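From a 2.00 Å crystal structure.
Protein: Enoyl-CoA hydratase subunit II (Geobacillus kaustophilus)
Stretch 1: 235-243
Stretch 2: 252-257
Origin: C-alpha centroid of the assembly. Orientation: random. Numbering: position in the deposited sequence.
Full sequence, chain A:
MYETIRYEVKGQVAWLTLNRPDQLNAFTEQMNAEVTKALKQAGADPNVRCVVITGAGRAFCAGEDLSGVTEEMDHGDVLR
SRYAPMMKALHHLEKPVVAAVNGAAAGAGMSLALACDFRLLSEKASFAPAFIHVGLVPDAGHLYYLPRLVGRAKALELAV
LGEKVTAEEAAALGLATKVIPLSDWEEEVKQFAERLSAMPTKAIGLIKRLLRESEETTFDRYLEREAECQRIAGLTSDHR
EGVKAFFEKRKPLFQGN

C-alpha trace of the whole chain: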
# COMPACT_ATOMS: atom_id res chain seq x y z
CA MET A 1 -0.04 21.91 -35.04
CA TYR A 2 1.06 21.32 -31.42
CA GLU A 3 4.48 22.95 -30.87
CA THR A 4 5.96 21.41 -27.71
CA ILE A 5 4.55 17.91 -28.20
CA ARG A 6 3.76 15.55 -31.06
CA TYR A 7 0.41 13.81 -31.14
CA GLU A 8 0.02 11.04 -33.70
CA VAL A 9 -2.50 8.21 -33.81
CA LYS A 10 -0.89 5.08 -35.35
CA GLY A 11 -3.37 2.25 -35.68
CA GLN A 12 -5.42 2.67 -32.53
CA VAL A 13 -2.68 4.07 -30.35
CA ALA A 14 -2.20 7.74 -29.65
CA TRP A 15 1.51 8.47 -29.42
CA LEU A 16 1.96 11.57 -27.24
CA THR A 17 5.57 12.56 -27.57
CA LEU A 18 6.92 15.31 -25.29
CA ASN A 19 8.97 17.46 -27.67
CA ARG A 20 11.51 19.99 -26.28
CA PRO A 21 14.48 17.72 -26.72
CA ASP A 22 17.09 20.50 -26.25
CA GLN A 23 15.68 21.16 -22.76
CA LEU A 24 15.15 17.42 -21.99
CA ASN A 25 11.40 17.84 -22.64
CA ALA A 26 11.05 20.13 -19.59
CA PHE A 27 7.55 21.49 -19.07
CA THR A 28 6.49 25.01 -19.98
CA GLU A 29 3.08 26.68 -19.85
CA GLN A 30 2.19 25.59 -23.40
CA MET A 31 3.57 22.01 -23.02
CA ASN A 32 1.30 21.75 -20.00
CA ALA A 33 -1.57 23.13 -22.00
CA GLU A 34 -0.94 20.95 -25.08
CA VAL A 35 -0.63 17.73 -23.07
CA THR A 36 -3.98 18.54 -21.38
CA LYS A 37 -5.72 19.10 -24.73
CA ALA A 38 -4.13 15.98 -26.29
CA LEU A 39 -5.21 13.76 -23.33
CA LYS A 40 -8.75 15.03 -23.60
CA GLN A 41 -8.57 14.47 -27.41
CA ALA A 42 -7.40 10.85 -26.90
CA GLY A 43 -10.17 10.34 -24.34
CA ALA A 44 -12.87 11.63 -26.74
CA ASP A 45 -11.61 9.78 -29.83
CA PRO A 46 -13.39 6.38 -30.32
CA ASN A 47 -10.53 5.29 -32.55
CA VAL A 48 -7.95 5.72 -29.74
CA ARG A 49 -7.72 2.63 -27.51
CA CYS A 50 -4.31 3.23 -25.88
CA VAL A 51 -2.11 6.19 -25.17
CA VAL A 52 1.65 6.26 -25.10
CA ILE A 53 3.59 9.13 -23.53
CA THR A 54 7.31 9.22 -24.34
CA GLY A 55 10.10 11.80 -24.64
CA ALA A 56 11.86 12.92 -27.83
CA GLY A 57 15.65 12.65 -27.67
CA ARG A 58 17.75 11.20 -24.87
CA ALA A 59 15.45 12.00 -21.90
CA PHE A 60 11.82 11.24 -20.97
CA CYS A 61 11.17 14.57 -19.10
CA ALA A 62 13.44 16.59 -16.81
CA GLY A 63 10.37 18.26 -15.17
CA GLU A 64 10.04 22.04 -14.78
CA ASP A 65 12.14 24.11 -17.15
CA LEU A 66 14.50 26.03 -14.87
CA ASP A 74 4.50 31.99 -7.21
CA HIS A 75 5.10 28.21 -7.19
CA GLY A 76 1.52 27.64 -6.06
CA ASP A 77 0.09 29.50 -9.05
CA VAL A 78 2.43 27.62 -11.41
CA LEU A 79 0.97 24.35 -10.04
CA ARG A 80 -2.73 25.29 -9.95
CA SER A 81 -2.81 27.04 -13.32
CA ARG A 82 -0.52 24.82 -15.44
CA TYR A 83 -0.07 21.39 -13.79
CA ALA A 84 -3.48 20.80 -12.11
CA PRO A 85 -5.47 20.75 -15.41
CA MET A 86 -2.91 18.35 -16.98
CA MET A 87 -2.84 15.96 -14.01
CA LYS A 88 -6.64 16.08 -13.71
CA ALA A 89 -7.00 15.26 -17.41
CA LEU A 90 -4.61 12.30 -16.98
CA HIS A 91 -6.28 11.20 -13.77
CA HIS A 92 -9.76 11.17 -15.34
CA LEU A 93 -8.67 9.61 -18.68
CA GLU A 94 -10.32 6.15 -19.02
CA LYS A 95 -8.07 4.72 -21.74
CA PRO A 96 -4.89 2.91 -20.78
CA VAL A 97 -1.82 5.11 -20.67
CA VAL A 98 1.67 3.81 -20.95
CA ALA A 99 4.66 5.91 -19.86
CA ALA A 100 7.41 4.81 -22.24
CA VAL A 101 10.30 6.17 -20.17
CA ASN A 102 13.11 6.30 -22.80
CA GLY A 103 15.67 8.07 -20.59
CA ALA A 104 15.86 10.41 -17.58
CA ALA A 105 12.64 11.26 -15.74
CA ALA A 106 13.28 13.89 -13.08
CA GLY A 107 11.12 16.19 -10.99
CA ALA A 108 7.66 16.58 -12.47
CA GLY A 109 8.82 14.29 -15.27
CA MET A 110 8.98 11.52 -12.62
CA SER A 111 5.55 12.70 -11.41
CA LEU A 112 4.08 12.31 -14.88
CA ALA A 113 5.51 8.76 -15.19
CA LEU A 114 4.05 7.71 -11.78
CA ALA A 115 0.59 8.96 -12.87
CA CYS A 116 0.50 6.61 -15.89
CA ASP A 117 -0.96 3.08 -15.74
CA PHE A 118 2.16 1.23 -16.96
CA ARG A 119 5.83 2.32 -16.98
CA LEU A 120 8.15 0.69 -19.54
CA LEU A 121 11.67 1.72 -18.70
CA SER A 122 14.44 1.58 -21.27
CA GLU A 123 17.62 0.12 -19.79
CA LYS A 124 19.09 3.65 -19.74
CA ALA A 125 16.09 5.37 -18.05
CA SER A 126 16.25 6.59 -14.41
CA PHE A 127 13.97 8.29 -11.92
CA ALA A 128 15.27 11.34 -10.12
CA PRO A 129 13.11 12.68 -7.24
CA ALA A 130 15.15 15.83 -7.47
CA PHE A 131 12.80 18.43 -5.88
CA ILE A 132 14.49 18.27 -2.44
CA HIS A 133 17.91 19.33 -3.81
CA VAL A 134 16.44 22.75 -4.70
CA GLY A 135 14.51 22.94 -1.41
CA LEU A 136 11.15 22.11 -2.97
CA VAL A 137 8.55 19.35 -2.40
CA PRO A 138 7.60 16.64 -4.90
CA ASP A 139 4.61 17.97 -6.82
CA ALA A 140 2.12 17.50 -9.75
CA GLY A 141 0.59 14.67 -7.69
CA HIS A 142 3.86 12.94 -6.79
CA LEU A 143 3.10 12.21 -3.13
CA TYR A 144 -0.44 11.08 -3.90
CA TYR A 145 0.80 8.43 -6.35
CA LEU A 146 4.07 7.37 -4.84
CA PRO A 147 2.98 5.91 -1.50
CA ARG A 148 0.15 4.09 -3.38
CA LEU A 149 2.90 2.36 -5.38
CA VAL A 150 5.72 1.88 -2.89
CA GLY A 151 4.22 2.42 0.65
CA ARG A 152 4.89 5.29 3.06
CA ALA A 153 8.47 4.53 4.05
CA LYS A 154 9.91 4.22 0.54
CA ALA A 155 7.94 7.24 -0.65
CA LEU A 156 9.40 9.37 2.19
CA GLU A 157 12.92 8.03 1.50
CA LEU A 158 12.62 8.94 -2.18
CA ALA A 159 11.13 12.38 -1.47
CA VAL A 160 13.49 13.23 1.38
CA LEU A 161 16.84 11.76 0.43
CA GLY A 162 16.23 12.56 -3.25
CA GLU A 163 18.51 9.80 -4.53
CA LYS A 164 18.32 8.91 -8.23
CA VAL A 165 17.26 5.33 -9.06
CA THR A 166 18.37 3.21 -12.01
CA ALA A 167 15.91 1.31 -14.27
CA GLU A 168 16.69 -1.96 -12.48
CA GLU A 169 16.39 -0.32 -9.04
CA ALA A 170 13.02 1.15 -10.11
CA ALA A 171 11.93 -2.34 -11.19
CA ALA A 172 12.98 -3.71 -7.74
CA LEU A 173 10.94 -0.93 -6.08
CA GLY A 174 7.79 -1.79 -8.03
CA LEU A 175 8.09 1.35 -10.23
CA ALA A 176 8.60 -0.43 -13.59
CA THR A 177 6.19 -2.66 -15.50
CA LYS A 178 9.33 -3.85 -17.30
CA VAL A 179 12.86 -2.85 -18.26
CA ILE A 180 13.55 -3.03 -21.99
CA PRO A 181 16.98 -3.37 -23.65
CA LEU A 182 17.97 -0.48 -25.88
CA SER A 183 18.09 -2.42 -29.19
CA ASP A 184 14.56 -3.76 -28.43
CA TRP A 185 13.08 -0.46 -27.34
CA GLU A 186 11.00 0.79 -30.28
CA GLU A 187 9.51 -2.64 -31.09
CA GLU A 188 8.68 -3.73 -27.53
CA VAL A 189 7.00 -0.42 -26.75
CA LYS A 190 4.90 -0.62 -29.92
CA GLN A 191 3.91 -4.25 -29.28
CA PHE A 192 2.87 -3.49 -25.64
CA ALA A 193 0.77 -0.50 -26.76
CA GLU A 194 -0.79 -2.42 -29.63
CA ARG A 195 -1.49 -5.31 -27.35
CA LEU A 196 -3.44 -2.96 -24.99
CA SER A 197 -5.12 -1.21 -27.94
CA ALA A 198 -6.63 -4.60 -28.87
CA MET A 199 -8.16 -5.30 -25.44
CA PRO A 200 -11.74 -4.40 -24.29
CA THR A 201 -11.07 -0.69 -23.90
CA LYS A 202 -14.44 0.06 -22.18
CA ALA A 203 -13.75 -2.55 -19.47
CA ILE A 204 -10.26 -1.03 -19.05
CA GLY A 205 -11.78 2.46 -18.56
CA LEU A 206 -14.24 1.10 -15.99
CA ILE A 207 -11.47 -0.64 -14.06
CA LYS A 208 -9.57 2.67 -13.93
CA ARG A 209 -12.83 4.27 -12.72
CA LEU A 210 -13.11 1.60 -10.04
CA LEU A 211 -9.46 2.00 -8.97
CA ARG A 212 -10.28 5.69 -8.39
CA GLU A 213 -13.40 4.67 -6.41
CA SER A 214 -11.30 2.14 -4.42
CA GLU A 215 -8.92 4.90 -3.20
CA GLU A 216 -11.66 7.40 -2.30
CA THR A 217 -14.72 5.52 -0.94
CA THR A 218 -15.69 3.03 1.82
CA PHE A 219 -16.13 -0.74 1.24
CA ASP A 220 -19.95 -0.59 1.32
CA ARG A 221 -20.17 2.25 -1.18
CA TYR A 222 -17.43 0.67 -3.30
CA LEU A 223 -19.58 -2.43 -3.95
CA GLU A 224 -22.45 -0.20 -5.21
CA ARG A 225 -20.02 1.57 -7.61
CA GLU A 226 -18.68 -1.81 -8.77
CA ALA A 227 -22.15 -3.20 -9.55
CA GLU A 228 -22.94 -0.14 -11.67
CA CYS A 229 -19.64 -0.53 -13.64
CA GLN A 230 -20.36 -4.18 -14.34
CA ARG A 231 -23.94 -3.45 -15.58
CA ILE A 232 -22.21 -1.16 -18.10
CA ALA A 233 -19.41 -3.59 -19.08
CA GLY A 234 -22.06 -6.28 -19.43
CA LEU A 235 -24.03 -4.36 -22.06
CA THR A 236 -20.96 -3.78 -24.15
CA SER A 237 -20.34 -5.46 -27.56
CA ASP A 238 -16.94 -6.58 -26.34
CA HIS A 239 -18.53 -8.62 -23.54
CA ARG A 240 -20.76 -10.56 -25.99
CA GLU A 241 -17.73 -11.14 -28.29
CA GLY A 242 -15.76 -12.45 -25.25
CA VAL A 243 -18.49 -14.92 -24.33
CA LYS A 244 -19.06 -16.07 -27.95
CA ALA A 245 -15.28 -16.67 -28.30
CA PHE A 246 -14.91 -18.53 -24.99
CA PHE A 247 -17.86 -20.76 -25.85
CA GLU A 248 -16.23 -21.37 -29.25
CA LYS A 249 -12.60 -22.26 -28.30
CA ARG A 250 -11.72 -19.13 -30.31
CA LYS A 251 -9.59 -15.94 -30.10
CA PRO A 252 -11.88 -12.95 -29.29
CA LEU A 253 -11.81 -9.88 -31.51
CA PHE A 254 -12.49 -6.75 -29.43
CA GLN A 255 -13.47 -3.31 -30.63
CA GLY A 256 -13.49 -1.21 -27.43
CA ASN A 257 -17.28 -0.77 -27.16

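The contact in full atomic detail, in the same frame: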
# COMPACT_ATOMS: atom_id res chain seq x y z
N LEU A 235 -23.16 -4.76 -20.97
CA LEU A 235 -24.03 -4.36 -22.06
C LEU A 235 -23.23 -4.18 -23.33
O LEU A 235 -23.80 -4.08 -24.41
CB LEU A 235 -24.75 -3.05 -21.71
CG LEU A 235 -25.96 -3.17 -20.76
CD1 LEU A 235 -26.34 -1.78 -20.27
CD2 LEU A 235 -27.14 -3.84 -21.52
N THR A 236 -21.91 -4.16 -23.16
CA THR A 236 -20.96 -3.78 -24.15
C THR A 236 -20.86 -4.86 -25.26
O THR A 236 -21.18 -6.04 -25.03
CB THR A 236 -19.63 -3.56 -23.34
OG1 THR A 236 -19.08 -2.24 -23.46
CG2 THR A 236 -18.63 -4.68 -23.50
N SER A 237 -20.46 -4.47 -26.47
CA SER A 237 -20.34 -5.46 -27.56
C SER A 237 -19.15 -6.38 -27.28
O SER A 237 -19.17 -7.58 -27.58
CB SER A 237 -20.13 -4.79 -28.92
OG SER A 237 -21.35 -4.25 -29.38
N ASP A 238 -18.13 -5.81 -26.66
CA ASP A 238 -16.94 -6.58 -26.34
C ASP A 238 -17.25 -7.75 -25.42
O ASP A 238 -16.73 -8.83 -25.62
CB ASP A 238 -15.85 -5.66 -25.81
CG ASP A 238 -15.06 -5.01 -26.92
OD1 ASP A 238 -15.30 -5.35 -28.11
OD2 ASP A 238 -14.19 -4.19 -26.64
N HIS A 239 -18.12 -7.55 -24.44
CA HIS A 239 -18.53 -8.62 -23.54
C HIS A 239 -19.16 -9.79 -24.32
O HIS A 239 -18.82 -10.95 -24.06
CB HIS A 239 -19.49 -8.10 -22.46
CG HIS A 239 -20.10 -9.19 -21.63
ND1 HIS A 239 -19.36 -10.22 -21.09
CD2 HIS A 239 -21.38 -9.40 -21.24
CE1 HIS A 239 -20.16 -11.02 -20.40
NE2 HIS A 239 -21.39 -10.54 -20.46
N ARG A 240 -20.13 -9.48 -25.20
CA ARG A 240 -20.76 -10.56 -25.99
C ARG A 240 -19.80 -11.22 -27.00
O ARG A 240 -19.89 -12.41 -27.20
CB ARG A 240 -22.10 -10.16 -26.58
CG ARG A 240 -22.11 -8.94 -27.47
CD ARG A 240 -23.57 -8.72 -28.01
NE ARG A 240 -24.35 -7.93 -27.08
CZ ARG A 240 -24.38 -6.60 -27.08
NH1 ARG A 240 -23.70 -5.91 -27.98
NH2 ARG A 240 -25.11 -5.95 -26.19
N GLU A 241 -18.85 -10.49 -27.56
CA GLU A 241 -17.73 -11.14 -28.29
C GLU A 241 -16.89 -12.09 -27.40
O GLU A 241 -16.58 -13.22 -27.79
CB GLU A 241 -16.86 -10.11 -29.01
CG GLU A 241 -15.56 -10.62 -29.56
CD GLU A 241 -15.69 -11.51 -30.82
OE1 GLU A 241 -16.82 -11.76 -31.30
OE2 GLU A 241 -14.64 -11.97 -31.32
N GLY A 242 -16.56 -11.65 -26.18
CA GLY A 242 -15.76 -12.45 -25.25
C GLY A 242 -16.41 -13.76 -24.87
O GLY A 242 -15.74 -14.78 -24.76
N VAL A 243 -17.73 -13.72 -24.68
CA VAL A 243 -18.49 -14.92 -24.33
C VAL A 243 -18.66 -15.85 -25.54
O VAL A 243 -18.53 -17.05 -25.40
CB VAL A 243 -19.86 -14.60 -23.70
CG1 VAL A 243 -20.60 -15.89 -23.38
CG2 VAL A 243 -19.69 -13.79 -22.41
N PRO A 252 -10.89 -14.03 -29.21
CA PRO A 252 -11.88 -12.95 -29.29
C PRO A 252 -11.36 -11.79 -30.11
O PRO A 252 -10.17 -11.49 -30.04
CB PRO A 252 -12.06 -12.53 -27.82
CG PRO A 252 -10.72 -12.88 -27.18
CD PRO A 252 -10.32 -14.15 -27.86
N LEU A 253 -12.21 -11.13 -30.88
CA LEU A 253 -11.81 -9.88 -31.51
C LEU A 253 -12.59 -8.68 -30.93
O LEU A 253 -13.79 -8.50 -31.18
CB LEU A 253 -11.92 -9.96 -33.04
CG LEU A 253 -11.55 -8.78 -33.94
CD1 LEU A 253 -10.12 -8.25 -33.72
CD2 LEU A 253 -11.69 -9.26 -35.39
N PHE A 254 -11.87 -7.85 -30.18
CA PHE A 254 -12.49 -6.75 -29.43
C PHE A 254 -12.41 -5.42 -30.17
O PHE A 254 -11.43 -5.14 -30.88
CB PHE A 254 -11.82 -6.61 -28.04
CG PHE A 254 -11.98 -7.82 -27.14
CD1 PHE A 254 -13.23 -8.30 -26.83
CD2 PHE A 254 -10.86 -8.45 -26.58
CE1 PHE A 254 -13.38 -9.40 -26.00
CE2 PHE A 254 -11.01 -9.55 -25.74
CZ PHE A 254 -12.26 -10.01 -25.44
N GLN A 255 -13.43 -4.59 -29.98
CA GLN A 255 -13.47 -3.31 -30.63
C GLN A 255 -13.36 -2.11 -29.69
O GLN A 255 -13.07 -1.03 -30.15
CB GLN A 255 -14.73 -3.18 -31.52
CG GLN A 255 -14.68 -4.14 -32.70
CD GLN A 255 -15.91 -4.07 -33.61
OE1 GLN A 255 -16.96 -3.50 -33.25
NE2 GLN A 255 -15.77 -4.67 -34.80
N GLY A 256 -13.53 -2.33 -28.38
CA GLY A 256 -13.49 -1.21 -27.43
C GLY A 256 -14.84 -0.56 -27.14
O GLY A 256 -14.90 0.53 -26.57
N ASN A 257 -15.93 -1.22 -27.52
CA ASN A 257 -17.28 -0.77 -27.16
C ASN A 257 -18.17 -1.95 -26.96
O ASN A 257 -19.39 -1.78 -26.77
CB ASN A 257 -17.88 0.11 -28.26
CG ASN A 257 -17.74 -0.51 -29.62
OD1 ASN A 257 -18.09 -1.69 -29.83
ND2 ASN A 257 -17.18 0.26 -30.56
OXT ASN A 257 -17.65 -3.08 -27.02

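The C-terminal tail, residues 252-257, runs without regular structure along the first turns of the helix that begins at Ser237. The contact buries 438 Å² in total. Most of its hydrogen bonds pair a carboxylate with backbone NH groups, and carboxylates from both stretches take part.

The C-terminal carboxylate of Asn257 sits over the start of the helix, where the NH groups have no earlier turn to bond to. Ser237 N donates to Asn257 O at 2.9 Å, nearly straight at 166°. Asp238 N donates to Asn257 OXT at 2.8 Å. Thr236 occupies the N-cap position, but its side chain makes no capping bond. Its chi1 of -122° lies between wells, and Thr236 OG1 makes only a weak hydrogen bond to Asn257 O, at 3.4 Å. The Asn257 side chain (chi1 p) starts away from the helix, but its end comes nearer, with Asn257 OD1 3.8 Å from Ser237 CB.

Asp238 is the buried centre of the contact. Its CA-to-CB bond points toward the tail. With chi1 m and chi2 near -5°, the carboxylate meets two successive backbone NH groups. Gln255 N donates to Asp238 OD1 at 2.8 Å and 171°; Gly256 N donates to Asp238 OD2 at 2.6 Å. Aspartate suits this place because its short side chain carries two acceptors. There is a cost: Asp238 OD1 lies 3.4 Å from Asn257 OXT, two like charges close together. Gly256 has phi/psi of 91/14, where a CB would be jammed against the preceding carbonyl O, so glycine fits the turn.

Glu241 lies about one helical turn after Asp238 and also points toward the tail. Its chi1 is t, and chi2 p bends the chain so that OE2 reaches the backbone. Leu253 N donates to Glu241 OE2 at 2.6 Å and 175°. The longer glutamate side chain spans this gap, and Glu241 CG lies 4.4 Å from Pro252 CB. Leu253 is exposed, and the end of its side chain leads away from the helix.

Phe254 (chi1 m) lays its ring beside the helix. Asp238 O and Gly242 N lie at the ring edge, near its plane, with Gly242 N 3.9 Å from Phe254 CE1. Gly242 N is already bonded within the helix to Asp238 O, at 2.9 Å. Gly242 is buried here. An ideal CB on Gly242 would only touch the ring, at 3.7 Å from Phe254 CE1, so this contact alone does not call for glycine.

His239 and Arg240 start away from the tail and make no contact with it.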